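Local coordinates for protein glutamate racemase (Escherichia coli, PDB 2JFN) that belongs to the Asp/Glu/hydantoin racemase family and binds glutamic acid and uridine-5'-diphosphate-N-acetylmuramoyl-L-alanine, at residues G137-S142 with I157-S162. Sequence-based numbering, arbitrary orientation.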
ATOM      1  N   GLY A 137      11.663  -7.116  -2.566  1.00 48.47           N
ATOM      2  CA  GLY A 137      11.764  -7.608  -1.202  1.00 50.63           C
ATOM      3  C   GLY A 137      10.596  -8.440  -0.700  1.00 52.15           C
ATOM      4  O   GLY A 137      10.777  -9.318   0.143  1.00 52.40           O
ATOM      5  N   THR A 138       9.401  -8.173  -1.214  1.00 53.81           N
ATOM      6  CA  THR A 138       8.202  -8.894  -0.790  1.00 55.54           C
ATOM      7  C   THR A 138       8.135 -10.340  -1.279  1.00 56.87           C
ATOM      8  O   THR A 138       7.531 -11.192  -0.627  1.00 57.03           O
ATOM      9  CB  THR A 138       6.932  -8.159  -1.261  1.00 55.54           C
ATOM     10  OG1 THR A 138       6.925  -6.832  -0.723  1.00 55.73           O
ATOM     11  CG2 THR A 138       5.680  -8.895  -0.799  1.00 55.51           C
ATOM     12  N   VAL A 139       8.750 -10.615  -2.426  1.00 58.47           N
ATOM     13  CA  VAL A 139       8.738 -11.962  -2.992  1.00 60.06           C
ATOM     14  C   VAL A 139       9.816 -12.864  -2.390  1.00 61.27           C
ATOM     15  O   VAL A 139       9.932 -14.038  -2.754  1.00 61.39           O
ATOM     16  CB  VAL A 139       8.924 -11.920  -4.531  1.00 59.85           C
ATOM     17  CG1 VAL A 139       7.739 -11.227  -5.181  1.00 59.91           C
ATOM     18  CG2 VAL A 139      10.213 -11.199  -4.882  1.00 59.77           C
ATOM     19  N   LYS A 140      10.596 -12.316  -1.464  1.00 62.64           N
ATOM     20  CA  LYS A 140      11.670 -13.066  -0.818  1.00 64.06           C
ATOM     21  C   LYS A 140      11.338 -13.331   0.651  1.00 64.96           C
ATOM     22  O   LYS A 140      12.098 -13.991   1.363  1.00 65.26           O
ATOM     23  CB  LYS A 140      12.981 -12.280  -0.926  1.00 64.35           C
ATOM     24  CG  LYS A 140      14.209 -12.990  -0.365  1.00 64.87           C
ATOM     25  CD  LYS A 140      15.489 -12.197  -0.633  1.00 65.20           C
ATOM     26  CE  LYS A 140      15.471 -10.830   0.045  1.00 65.27           C
ATOM     27  NZ  LYS A 140      15.383 -10.941   1.528  1.00 65.54           N
ATOM     28  N   ARG A 141      10.194 -12.818   1.091  1.00 65.90           N
ATOM     29  CA  ARG A 141       9.748 -12.974   2.471  1.00 66.86           C
ATOM     30  C   ARG A 141       9.092 -14.321   2.747  1.00 67.23           C
ATOM     31  O   ARG A 141       8.357 -14.850   1.912  1.00 67.16           O
ATOM     32  CB  ARG A 141       8.763 -11.858   2.826  1.00 67.34           C
ATOM     33  CG  ARG A 141       9.404 -10.492   2.982  1.00 68.13           C
ATOM     34  CD  ARG A 141      10.217 -10.425   4.263  1.00 68.85           C
ATOM     35  NE  ARG A 141      10.878  -9.135   4.434  1.00 69.48           N
ATOM     36  CZ  ARG A 141      11.829  -8.670   3.629  1.00 69.74           C
ATOM     37  NH1 ARG A 141      12.233  -9.388   2.590  1.00 69.96           N
ATOM     38  NH2 ARG A 141      12.382  -7.489   3.867  1.00 69.94           N
ATOM     39  N   SER A 142       9.359 -14.866   3.930  1.00 67.70           N
ATOM     40  CA  SER A 142       8.784 -16.144   4.332  1.00 68.23           C
ATOM     41  C   SER A 142       7.276 -15.978   4.497  1.00 68.56           C
ATOM     42  O   SER A 142       6.502 -16.874   4.164  1.00 68.56           O
ATOM     43  CB  SER A 142       9.399 -16.611   5.656  1.00 68.35           C
ATOM     44  OG  SER A 142       9.095 -15.712   6.707  1.00 68.33           O
ATOM     45  N   ILE A 157       1.168 -20.585  -8.398  1.00 51.67           N
ATOM     46  CA  ILE A 157       1.492 -19.176  -8.253  1.00 49.85           C
ATOM     47  C   ILE A 157       2.747 -18.767  -9.003  1.00 48.42           C
ATOM     48  O   ILE A 157       3.810 -19.356  -8.826  1.00 48.14           O
ATOM     49  CB  ILE A 157       1.673 -18.810  -6.764  1.00 50.01           C
ATOM     50  CG1 ILE A 157       0.389 -19.121  -5.993  1.00 50.25           C
ATOM     51  CG2 ILE A 157       2.056 -17.344  -6.624  1.00 50.23           C
ATOM     52  CD1 ILE A 157      -0.838 -18.389  -6.501  1.00 50.65           C
ATOM     53  N   GLU A 158       2.607 -17.750  -9.845  1.00 46.69           N
ATOM     54  CA  GLU A 158       3.724 -17.220 -10.611  1.00 45.32           C
ATOM     55  C   GLU A 158       4.119 -15.905  -9.949  1.00 43.98           C
ATOM     56  O   GLU A 158       3.397 -14.917 -10.056  1.00 43.50           O
ATOM     57  CB  GLU A 158       3.307 -16.950 -12.058  1.00 45.68           C
ATOM     58  CG  GLU A 158       2.927 -18.183 -12.856  1.00 46.58           C
ATOM     59  CD  GLU A 158       4.064 -19.179 -12.957  1.00 47.34           C
ATOM     60  OE1 GLU A 158       5.204 -18.757 -13.247  1.00 47.28           O
ATOM     61  OE2 GLU A 158       3.816 -20.385 -12.754  1.00 48.19           O
ATOM     62  N   MET A 159       5.254 -15.899  -9.257  1.00 42.74           N
ATOM     63  CA  MET A 159       5.718 -14.689  -8.583  1.00 41.56           C
ATOM     64  C   MET A 159       6.612 -13.840  -9.462  1.00 40.26           C
ATOM     65  O   MET A 159       7.411 -14.356 -10.240  1.00 39.98           O
ATOM     66  CB  MET A 159       6.496 -15.023  -7.311  1.00 42.39           C
ATOM     67  CG  MET A 159       5.659 -15.424  -6.117  1.00 44.11           C
ATOM     68  SD  MET A 159       6.635 -15.205  -4.604  1.00 46.60           S
ATOM     69  CE  MET A 159       7.953 -16.408  -4.875  1.00 46.03           C
ATOM     70  N   LEU A 160       6.478 -12.530  -9.319  1.00 38.69           N
ATOM     71  CA  LEU A 160       7.291 -11.595 -10.076  1.00 37.59           C
ATOM     72  C   LEU A 160       7.515 -10.359  -9.199  1.00 36.65           C
ATOM     73  O   LEU A 160       6.595  -9.571  -8.968  1.00 36.13           O
ATOM     74  CB  LEU A 160       6.580 -11.223 -11.384  1.00 37.60           C
ATOM     75  CG  LEU A 160       7.439 -10.648 -12.509  1.00 37.90           C
ATOM     76  CD1 LEU A 160       6.630 -10.623 -13.804  1.00 37.83           C
ATOM     77  CD2 LEU A 160       7.919  -9.254 -12.140  1.00 37.80           C
ATOM     78  N   GLY A 161       8.736 -10.214  -8.691  1.00 35.74           N
ATOM     79  CA  GLY A 161       9.064  -9.079  -7.843  1.00 34.53           C
ATOM     80  C   GLY A 161       9.767  -8.001  -8.645  1.00 33.81           C
ATOM     81  O   GLY A 161      10.731  -8.282  -9.356  1.00 33.71           O
ATOM     82  N   SER A 162       9.296  -6.764  -8.537  1.00 32.70           N
ATOM     83  CA  SER A 162       9.907  -5.676  -9.291  1.00 31.67           C
ATOM     84  C   SER A 162      10.005  -4.357  -8.543  1.00 31.01           C
ATOM     85  O   SER A 162       8.999  -3.687  -8.313  1.00 30.76           O
ATOM     86  CB  SER A 162       9.137  -5.440 -10.595  1.00 30.98           C
ATOM     87  OG  SER A 162       9.635  -4.295 -11.271  1.00 30.57           O
TER
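The backbone oxygen of Val139 meets the thioether end of Met159: CE lies 3.7 Å from Val139 O, and SD of Met159 is 4.0 Å from that oxygen. These are van der Waals contacts, and the small interface is held by packing. Met159 runs out from its strand with its CG anti to the carbonyl carbon (chi1 -77°), then bends at the sulfur (chi3 -64°), which swings the methyl over to Val139 O. The same sulfur rests 4.0 Å from CB of Val139, so the flexible, polarisable thioether follows both the carbonyl and the base of the valine branch.

Two residues farther along the strand from Met159, Gly161 faces Val139, its closest partner by CA-CA distance at 5.7 Å. CG1 of Val139 comes 3.7 Å from CA of Gly161, and CG2 of Val139 lies 3.8 Å from the same carbon, so the forked side chain straddles it with both methyls. Glycine suits this place because it has no beta carbon on the side facing the loop, and the valine can settle directly on the backbone. Leu160, between the two contact residues of the strand, turns the other way and offers chiefly its carbonyl carbon to CG1 of Val139.

Residues 137-140 form a type I turn, with a weak bond from Lys140 N to Gly137 O; Val139 sits at its third position, side chain toward the strand. The loop holding residues 137-141 links strand 129-134 to helix 142-150, which leads on to strand 156-161, making a beta-alpha-beta unit of parallel neighbours. Val139 also touches Ala134, while Met159 packs on His145 and Ile148 of the helix. Strand 156-161 forms one edge of the four-stranded sheet, and Leu160 meets Trp190 of helix 188-191.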